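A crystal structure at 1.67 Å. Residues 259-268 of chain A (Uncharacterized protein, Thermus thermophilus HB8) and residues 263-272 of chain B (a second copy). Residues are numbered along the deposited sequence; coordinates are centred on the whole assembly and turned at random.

Chain A, residues 259-268: PYEIEEWIVR
Chain B (263-272) EEWIVRGEVG

Two copies of one protein meet here through a helix from each chain. In chain A the helix runs from Tyr260(A) to Arg268(A) and continues beyond it, with Pro259(A) at the N-cap position. In chain B all of residues 263-272 are helical, within a longer helix. Backbone torsions lie near -63/-42 in both helices. The two axes cross almost at right angles, with a signed crossing angle of 88° and a closest approach of 10.5 Å. The register is set by two CA pairs: Glu263(A) CA lies 6.8 Å from Arg268(B) CA, and Val267(A) CA lies 7.9 Å from Val267(B) CA. Together the stretches bury 392 Å².

Within chain A the helix opens with Glu263(A) N donating to Pro259(A) O at 2.9 Å. The next bond, Glu264(A) N to Tyr260(A) O, is weak at 3.3 Å. In chain B, Arg268(B) N donates to Glu264(B) O at 3.0 Å, and Val271(B) N makes a weak bond to Val267(B) O at 3.4 Å.

Arg268(B) covers the most surface, 109 Å². Its CA-to-CB bond points sideways, but the extended side chain (chi1 m, chi2 t, chi3 t, chi4 -82°) brings the guanidinium to chain A. NH1 of Arg268(B) donates a hydrogen bond to OE1 of Glu263(A) at 2.8 Å, with an N-H...acceptor angle of 164°. This nearly straight bond is part of a salt bridge. The CA-to-CB bond of Glu263(A) points toward chain B, and the residue is buried (chi1 m, chi2 t, chi3 21°). A second, long salt bridge joins Arg268(B) NH2 to Glu264(A) OE2 at 3.7 Å. The CA-to-CB bond of Glu264(A) points away, but its end comes nearer (chi1 m, chi2 -148°, chi3 -16°). Glu263(A) OE1 and Glu264(A) OE2 sit at the guanidinium edge, near its plane, while Tyr260(A) OH lies over one face.

Tyr260(A) stacks on that face. The guanidinium of Arg268(B) lies flat on its ring, with centres 3.9 Å apart and planes at 16°. The CA-to-CB bond of Tyr260(A) points sideways, with chi1 t and chi2 -109°, but the end of the side chain comes nearer to chain B. Tyr260(A) OH is 3.3 Å from Arg268(B) NH2, but the angle is poor and no hydrogen bond forms.

Val271(B) covers the next largest area, 70 Å². Its CA-to-CB bond points toward chain A, with chi1 t, and the side chain meets two apolar side chains. Val271(B) CG1 is 3.9 Å from Ile266(A) CD1; Ile266(A) has chi1 m and chi2 t. Val271(B) CG2 is 3.9 Å from Val267(A) CG2. The same CG2 of Val267(A) lies 3.8 Å from CG1 of Val267(B). Both Val267 residues have chi1 t, but the CA-to-CB bond of Val267(A) points toward chain B, that of Val267(B) sideways. These contacts form an apolar patch beside the charged cluster.

The surroundings of Arg268 differ between the copies. Arg268(A) makes no contact with the chain B stretch; its NH1 is hydrogen-bonded elsewhere in the structure.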

# COMPACT_ATOMS: atom_id res chain seq x y z
N PRO A 259 1.51 5.11 19.51
CA PRO A 259 1.92 5.70 18.24
C PRO A 259 0.77 6.16 17.34
O PRO A 259 0.97 6.33 16.14
CB PRO A 259 2.64 4.52 17.54
CG PRO A 259 2.05 3.30 18.14
CD PRO A 259 1.24 3.67 19.35
N TYR A 260 -0.42 6.37 17.90
CA TYR A 260 -1.61 6.65 17.09
C TYR A 260 -1.36 7.87 16.20
O TYR A 260 -1.70 7.84 15.01
CB TYR A 260 -2.83 6.88 18.01
CG TYR A 260 -4.20 6.79 17.38
CD1 TYR A 260 -4.98 7.93 17.19
CD2 TYR A 260 -4.76 5.56 17.05
CE1 TYR A 260 -6.26 7.85 16.66
CE2 TYR A 260 -6.03 5.47 16.52
CZ TYR A 260 -6.78 6.62 16.32
OH TYR A 260 -8.05 6.52 15.79
N GLU A 261 -0.74 8.89 16.77
CA GLU A 261 -0.41 10.15 16.08
C GLU A 261 0.50 9.88 14.87
O GLU A 261 0.28 10.37 13.76
CB GLU A 261 0.28 11.08 17.05
CG GLU A 261 0.43 12.52 16.57
CD GLU A 261 0.98 13.46 17.62
OE1 GLU A 261 1.00 14.68 17.37
OE2 GLU A 261 1.42 13.00 18.70
N ILE A 262 1.52 9.08 15.11
CA ILE A 262 2.51 8.72 14.09
C ILE A 262 1.85 7.92 12.95
O ILE A 262 2.17 8.10 11.78
CB ILE A 262 3.67 7.91 14.69
CG1 ILE A 262 4.33 8.63 15.86
CG2 ILE A 262 4.72 7.63 13.63
CD1 ILE A 262 5.18 7.72 16.72
N GLU A 263 0.92 7.03 13.30
CA GLU A 263 0.22 6.25 12.30
C GLU A 263 -0.50 7.17 11.29
O GLU A 263 -0.48 6.90 10.09
CB GLU A 263 -0.80 5.31 12.94
CG GLU A 263 -0.20 4.23 13.84
CD GLU A 263 -1.21 3.66 14.82
OE1 GLU A 263 -2.43 3.77 14.58
OE2 GLU A 263 -0.77 3.10 15.84
N GLU A 264 -1.11 8.24 11.78
CA GLU A 264 -1.77 9.19 10.88
C GLU A 264 -0.77 9.85 9.95
O GLU A 264 -1.03 9.98 8.75
CB GLU A 264 -2.56 10.24 11.65
CG GLU A 264 -3.39 9.64 12.78
CD GLU A 264 -4.67 10.38 13.07
OE1 GLU A 264 -4.82 11.55 12.63
OE2 GLU A 264 -5.54 9.77 13.75
N TRP A 265 0.40 10.22 10.47
CA TRP A 265 1.42 10.83 9.62
C TRP A 265 1.85 9.86 8.52
O TRP A 265 2.07 10.25 7.36
CB TRP A 265 2.67 11.25 10.42
CG TRP A 265 2.41 12.23 11.53
CD1 TRP A 265 1.41 13.15 11.61
CD2 TRP A 265 3.21 12.41 12.70
NE1 TRP A 265 1.53 13.88 12.76
CE2 TRP A 265 2.63 13.45 13.45
CE3 TRP A 265 4.36 11.80 13.20
CZ2 TRP A 265 3.14 13.87 14.68
CZ3 TRP A 265 4.88 12.23 14.41
CH2 TRP A 265 4.26 13.25 15.13
N ILE A 266 2.00 8.60 8.89
CA ILE A 266 2.45 7.58 7.95
C ILE A 266 1.43 7.38 6.82
O ILE A 266 1.78 7.34 5.64
CB ILE A 266 2.70 6.25 8.70
CG1 ILE A 266 3.93 6.38 9.61
CG2 ILE A 266 2.86 5.11 7.71
CD1 ILE A 266 4.16 5.22 10.54
N VAL A 267 0.17 7.23 7.19
CA VAL A 267 -0.87 6.90 6.23
C VAL A 267 -1.12 8.07 5.30
O VAL A 267 -1.16 7.90 4.09
CB VAL A 267 -2.14 6.44 6.95
CG1 VAL A 267 -3.31 6.28 5.99
CG2 VAL A 267 -1.84 5.14 7.67
N ARG A 268 -1.23 9.27 5.86
CA ARG A 268 -1.42 10.47 5.03
C ARG A 268 -0.17 10.80 4.22
O ARG A 268 -0.27 11.27 3.09
CB ARG A 268 -1.91 11.64 5.89
CG ARG A 268 -3.24 11.31 6.54
CD ARG A 268 -3.83 12.36 7.46
NE ARG A 268 -4.97 11.79 8.20
CZ ARG A 268 -6.23 11.67 7.74
NH1 ARG A 268 -6.58 12.10 6.53
NH2 ARG A 268 -7.17 11.15 8.52
N GLU B 263 -12.15 -1.17 8.85
CA GLU B 263 -11.23 -0.42 8.00
C GLU B 263 -10.06 0.15 8.82
O GLU B 263 -8.92 0.13 8.37
CB GLU B 263 -11.95 0.71 7.27
CG GLU B 263 -13.03 0.25 6.29
CD GLU B 263 -14.03 1.34 5.97
OE1 GLU B 263 -13.72 2.54 6.16
OE2 GLU B 263 -15.14 1.00 5.54
N GLU B 264 -10.36 0.67 10.01
CA GLU B 264 -9.30 1.20 10.87
C GLU B 264 -8.33 0.10 11.28
O GLU B 264 -7.11 0.31 11.25
CB GLU B 264 -9.87 1.90 12.10
CG GLU B 264 -11.02 2.83 11.76
CD GLU B 264 -11.14 4.04 12.65
OE1 GLU B 264 -10.53 4.05 13.75
OE2 GLU B 264 -11.85 4.99 12.24
N TRP B 265 -8.85 -1.08 11.61
CA TRP B 265 -7.97 -2.19 11.98
C TRP B 265 -7.05 -2.55 10.82
O TRP B 265 -5.86 -2.85 11.01
CB TRP B 265 -8.76 -3.44 12.39
CG TRP B 265 -9.70 -3.24 13.56
CD1 TRP B 265 -9.59 -2.34 14.56
CD2 TRP B 265 -10.87 -4.02 13.84
NE1 TRP B 265 -10.62 -2.49 15.45
CE2 TRP B 265 -11.42 -3.52 15.03
CE3 TRP B 265 -11.51 -5.09 13.20
CZ2 TRP B 265 -12.60 -4.03 15.58
CZ3 TRP B 265 -12.66 -5.59 13.75
CH2 TRP B 265 -13.20 -5.06 14.93
N ILE B 266 -7.61 -2.56 9.63
CA ILE B 266 -6.85 -2.94 8.43
C ILE B 266 -5.71 -1.94 8.16
O ILE B 266 -4.57 -2.32 7.91
CB ILE B 266 -7.80 -3.02 7.21
CG1 ILE B 266 -8.74 -4.23 7.36
CG2 ILE B 266 -7.00 -3.10 5.93
CD1 ILE B 266 -9.85 -4.30 6.34
N VAL B 267 -6.04 -0.66 8.19
CA VAL B 267 -5.09 0.38 7.82
C VAL B 267 -3.98 0.47 8.86
O VAL B 267 -2.81 0.48 8.51
CB VAL B 267 -5.80 1.71 7.60
CG1 VAL B 267 -4.82 2.85 7.41
CG2 VAL B 267 -6.72 1.57 6.40
N ARG B 268 -4.35 0.47 10.13
CA ARG B 268 -3.35 0.52 11.20
C ARG B 268 -2.56 -0.79 11.29
O ARG B 268 -1.37 -0.77 11.59
CB ARG B 268 -4.00 0.91 12.53
CG ARG B 268 -4.62 2.29 12.43
CD ARG B 268 -5.35 2.80 13.66
NE ARG B 268 -6.11 4.03 13.33
CZ ARG B 268 -5.61 5.27 13.26
NH1 ARG B 268 -4.33 5.53 13.53
NH2 ARG B 268 -6.41 6.28 12.95
N GLY B 269 -3.20 -1.91 10.98
CA GLY B 269 -2.52 -3.18 10.96
C GLY B 269 -1.52 -3.34 9.84
O GLY B 269 -0.52 -4.05 10.00
N GLU B 270 -1.77 -2.68 8.71
CA GLU B 270 -0.85 -2.74 7.61
C GLU B 270 0.44 -2.02 7.99
O GLU B 270 1.54 -2.47 7.68
CB GLU B 270 -1.48 -2.08 6.38
CG GLU B 270 -0.62 -2.23 5.14
CD GLU B 270 -1.38 -1.90 3.88
OE1 GLU B 270 -2.52 -1.41 3.98
OE2 GLU B 270 -0.81 -2.12 2.79
N VAL B 271 0.29 -0.88 8.66
CA VAL B 271 1.45 -0.13 9.14
C VAL B 271 2.24 -1.00 10.12
O VAL B 271 3.44 -1.14 9.98
CB VAL B 271 1.06 1.18 9.84
CG1 VAL B 271 2.29 1.82 10.47
CG2 VAL B 271 0.39 2.12 8.86
N GLY B 272 1.55 -1.59 11.08
CA GLY B 272 2.20 -2.41 12.11
C GLY B 272 2.91 -3.62 11.54
O GLY B 272 4.06 -3.90 11.86